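Time interval measuring enzyme TIME (Bombyx mori, PDB 2E47) probably converts superoxide radicals to hydrogen peroxide and oxygen, as a copper- and zinc-binding member of the Cu-Zn superoxide dismutase family. Local coordinates at residues Pro44-His52 / Gly86-Asp94. Sequence-based numbering, arbitrary orientation.
Sequences PGEYGFHVH and GDLGNVVFD. With CU (copper (II) ion), chain E; ZN (zinc ion), chain F.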
loop_
_atom_site.group_PDB
_atom_site.type_symbol
_atom_site.label_atom_id
_atom_site.label_comp_id
_atom_site.label_asym_id
_atom_site.label_seq_id
_atom_site.Cartn_x
_atom_site.Cartn_y
_atom_site.Cartn_z
ATOM N N PRO A 44 -7.885 20.608 17.342
ATOM C CA PRO A 44 -6.803 21.507 16.912
ATOM C C PRO A 44 -5.545 21.163 17.768
ATOM O O PRO A 44 -5.660 20.869 18.949
ATOM C CB PRO A 44 -7.332 22.905 17.286
ATOM C CG PRO A 44 -8.392 22.597 18.441
ATOM C CD PRO A 44 -9.028 21.333 17.945
ATOM N N GLY A 45 -4.381 21.136 17.157
ATOM C CA GLY A 45 -3.164 20.686 17.827
ATOM C C GLY A 45 -2.168 20.155 16.819
ATOM O O GLY A 45 -2.309 20.399 15.649
ATOM N N GLU A 46 -1.119 19.480 17.282
ATOM C CA GLU A 46 -0.083 18.919 16.398
ATOM C C GLU A 46 0.142 17.468 16.734
ATOM O O GLU A 46 0.035 17.068 17.907
ATOM C CB GLU A 46 1.249 19.704 16.479
ATOM C CG GLU A 46 1.981 19.718 17.766
ATOM C CD GLU A 46 3.338 20.541 17.725
ATOM O OE1 GLU A 46 4.087 20.527 18.760
ATOM O OE2 GLU A 46 3.655 21.143 16.669
ATOM N N TYR A 47 0.457 16.667 15.713
ATOM C CA TYR A 47 0.446 15.208 15.884
ATOM C C TYR A 47 1.542 14.631 15.020
ATOM O O TYR A 47 1.666 15.028 13.838
ATOM C CB TYR A 47 -0.904 14.657 15.420
ATOM C CG TYR A 47 -2.102 15.267 16.205
ATOM C CD1 TYR A 47 -2.722 16.445 15.764
ATOM C CD2 TYR A 47 -2.580 14.674 17.327
ATOM C CE1 TYR A 47 -3.790 17.045 16.431
ATOM C CE2 TYR A 47 -3.685 15.264 18.011
ATOM C CZ TYR A 47 -4.258 16.446 17.548
ATOM O OH TYR A 47 -5.334 17.019 18.212
ATOM N N GLY A 48 2.297 13.686 15.586
ATOM C CA GLY A 48 3.368 13.005 14.869
ATOM C C GLY A 48 2.890 12.379 13.604
ATOM O O GLY A 48 1.817 11.771 13.566
ATOM N N PHE A 49 3.657 12.548 12.534
ATOM C CA PHE A 49 3.282 11.944 11.278
ATOM C C PHE A 49 4.558 11.407 10.644
ATOM O O PHE A 49 5.461 12.163 10.380
ATOM C CB PHE A 49 2.723 13.045 10.431
ATOM C CG PHE A 49 2.117 12.574 9.157
ATOM C CD1 PHE A 49 2.618 13.012 7.948
ATOM C CD2 PHE A 49 1.021 11.780 9.179
ATOM C CE1 PHE A 49 2.043 12.594 6.778
ATOM C CE2 PHE A 49 0.439 11.358 8.040
ATOM C CZ PHE A 49 0.965 11.754 6.824
ATOM N N HIS A 50 4.669 10.092 10.445
ATOM C CA HIS A 50 5.947 9.514 9.992
ATOM C C HIS A 50 5.749 8.435 8.940
ATOM O O HIS A 50 4.693 7.849 8.920
ATOM C CB HIS A 50 6.669 8.850 11.149
ATOM C CG HIS A 50 6.579 9.605 12.439
ATOM N ND1 HIS A 50 6.128 9.017 13.605
ATOM C CD2 HIS A 50 6.893 10.899 12.745
ATOM C CE1 HIS A 50 6.165 9.922 14.572
ATOM N NE2 HIS A 50 6.635 11.068 14.085
ATOM N N VAL A 51 6.788 8.114 8.158
ATOM C CA VAL A 51 6.802 6.923 7.312
ATOM C C VAL A 51 7.424 5.823 8.147
ATOM O O VAL A 51 8.622 5.944 8.627
ATOM C CB VAL A 51 7.625 7.159 6.047
ATOM C CG1 VAL A 51 7.707 5.886 5.187
ATOM C CG2 VAL A 51 7.007 8.362 5.209
ATOM N N HIS A 52 6.662 4.760 8.360
ATOM C CA HIS A 52 7.176 3.651 9.133
ATOM C C HIS A 52 7.722 2.596 8.133
ATOM O O HIS A 52 7.460 2.633 6.924
ATOM C CB HIS A 52 6.094 3.123 10.099
ATOM C CG HIS A 52 5.868 3.988 11.314
ATOM N ND1 HIS A 52 5.701 3.463 12.572
ATOM C CD2 HIS A 52 5.750 5.324 11.464
ATOM C CE1 HIS A 52 5.478 4.433 13.436
ATOM N NE2 HIS A 52 5.523 5.584 12.792
ATOM N N GLY A 86 12.078 8.711 7.598
ATOM C CA GLY A 86 10.651 8.807 7.809
ATOM C C GLY A 86 10.113 9.902 8.723
ATOM O O GLY A 86 8.912 9.944 8.966
ATOM N N ASP A 87 10.978 10.754 9.269
ATOM C CA ASP A 87 10.574 11.757 10.241
ATOM C C ASP A 87 10.021 12.918 9.458
ATOM O O ASP A 87 10.781 13.815 9.122
ATOM C CB ASP A 87 11.807 12.246 11.024
ATOM C CG ASP A 87 12.329 11.190 12.025
ATOM O OD1 ASP A 87 11.649 10.196 12.228
ATOM O OD2 ASP A 87 13.404 11.357 12.608
ATOM N N LEU A 88 8.742 12.933 9.140
ATOM C CA LEU A 88 8.171 14.080 8.389
ATOM C C LEU A 88 7.762 15.154 9.342
ATOM O O LEU A 88 7.395 16.227 8.893
ATOM C CB LEU A 88 6.953 13.703 7.521
ATOM C CG LEU A 88 7.231 12.626 6.457
ATOM C CD1 LEU A 88 5.930 11.957 5.957
ATOM C CD2 LEU A 88 8.050 13.174 5.281
ATOM N N GLY A 89 7.769 14.903 10.647
ATOM C CA GLY A 89 7.404 15.964 11.570
ATOM C C GLY A 89 6.007 15.798 12.191
ATOM O O GLY A 89 5.630 14.675 12.507
ATOM N N ASN A 90 5.314 16.903 12.425
ATOM C CA ASN A 90 3.962 16.910 12.996
ATOM C C ASN A 90 3.068 17.516 11.973
ATOM O O ASN A 90 3.535 18.396 11.220
ATOM C CB ASN A 90 3.908 17.847 14.231
ATOM C CG ASN A 90 4.619 17.254 15.457
ATOM O OD1 ASN A 90 5.541 17.855 16.025
ATOM N ND2 ASN A 90 4.167 16.120 15.886
ATOM N N VAL A 91 1.795 17.113 11.951
ATOM C CA VAL A 91 0.792 17.806 11.143
ATOM C C VAL A 91 -0.113 18.595 12.072
ATOM O O VAL A 91 -0.381 18.159 13.170
ATOM C CB VAL A 91 -0.074 16.852 10.236
ATOM C CG1 VAL A 91 0.814 16.156 9.256
ATOM C CG2 VAL A 91 -0.778 15.814 11.012
ATOM N N VAL A 92 -0.591 19.749 11.610
ATOM C CA VAL A 92 -1.396 20.615 12.445
ATOM C C VAL A 92 -2.867 20.597 12.083
ATOM O O VAL A 92 -3.190 20.750 10.909
ATOM C CB VAL A 92 -0.902 22.042 12.296
ATOM C CG1 VAL A 92 -1.828 22.979 13.103
ATOM C CG2 VAL A 92 0.653 22.122 12.711
ATOM N N PHE A 93 -3.738 20.392 13.073
ATOM C CA PHE A 93 -5.190 20.447 12.879
ATOM C C PHE A 93 -5.741 21.804 13.297
ATOM O O PHE A 93 -5.237 22.404 14.242
ATOM C CB PHE A 93 -5.891 19.325 13.663
ATOM C CG PHE A 93 -5.739 18.005 13.012
ATOM C CD1 PHE A 93 -6.776 17.467 12.271
ATOM C CD2 PHE A 93 -4.501 17.319 13.075
ATOM C CE1 PHE A 93 -6.620 16.285 11.621
ATOM C CE2 PHE A 93 -4.348 16.089 12.468
ATOM C CZ PHE A 93 -5.419 15.566 11.737
ATOM N N ASP A 94 -6.768 22.288 12.568
ATOM C CA ASP A 94 -7.365 23.578 12.902
ATOM C C ASP A 94 -8.548 23.353 13.800
ATOM O O ASP A 94 -8.887 22.213 14.125
ATOM C CB ASP A 94 -7.745 24.416 11.652
ATOM C CG ASP A 94 -8.834 23.773 10.813
ATOM O OD1 ASP A 94 -8.886 24.038 9.612
ATOM O OD2 ASP A 94 -9.590 22.931 11.332
HETATM CU CU CU E . 5.922 7.068 14.161
HETATM ZN ZN ZN F . 11.806 8.871 13.825
#
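Strands 45-52 and 87-93 form an antiparallel pair of the Cu-Zn superoxide dismutase beta-barrel, with ladder bonds such as V91 N to Y47 O (2.8 Å) and F49 N to G89 O (2.9 Å). At G45 and G89 the backbone angles would jam a beta carbon against the preceding carbonyl, which calls for glycine. Y47 and F93 meet with ring planes at 89°, CD1 of Y47 lying 3.3 Å from CD2 of F93, while the Y47 hydroxyl hydrogen-bonds to P43 O. The anti torsion of F49 (chi1 -172°) lays its ring against L88 CD1 and V91 CG1, the latter 3.8 Å from F49 CG; V121 also touches this large apolar ring, which suits its buried place. The barrel's metal site lies at the far end: H50 ND1 and H52 NE2 bind copper with H67 and H124, and D87 OD1 binds zinc (2.1 Å) with H75, H84 and the shared H67. Copper on ND1 and the NE2 hydrogen bond to D128 OD1 together should fix the H50 ring's rotation, and V51 N hydrogen-bonds to G86 O (2.9 Å). The N90 amide stacks obliquely on the E46 carboxylate, planes 27° apart; an alanine here would probably leave that carboxylate without its flat neighbour.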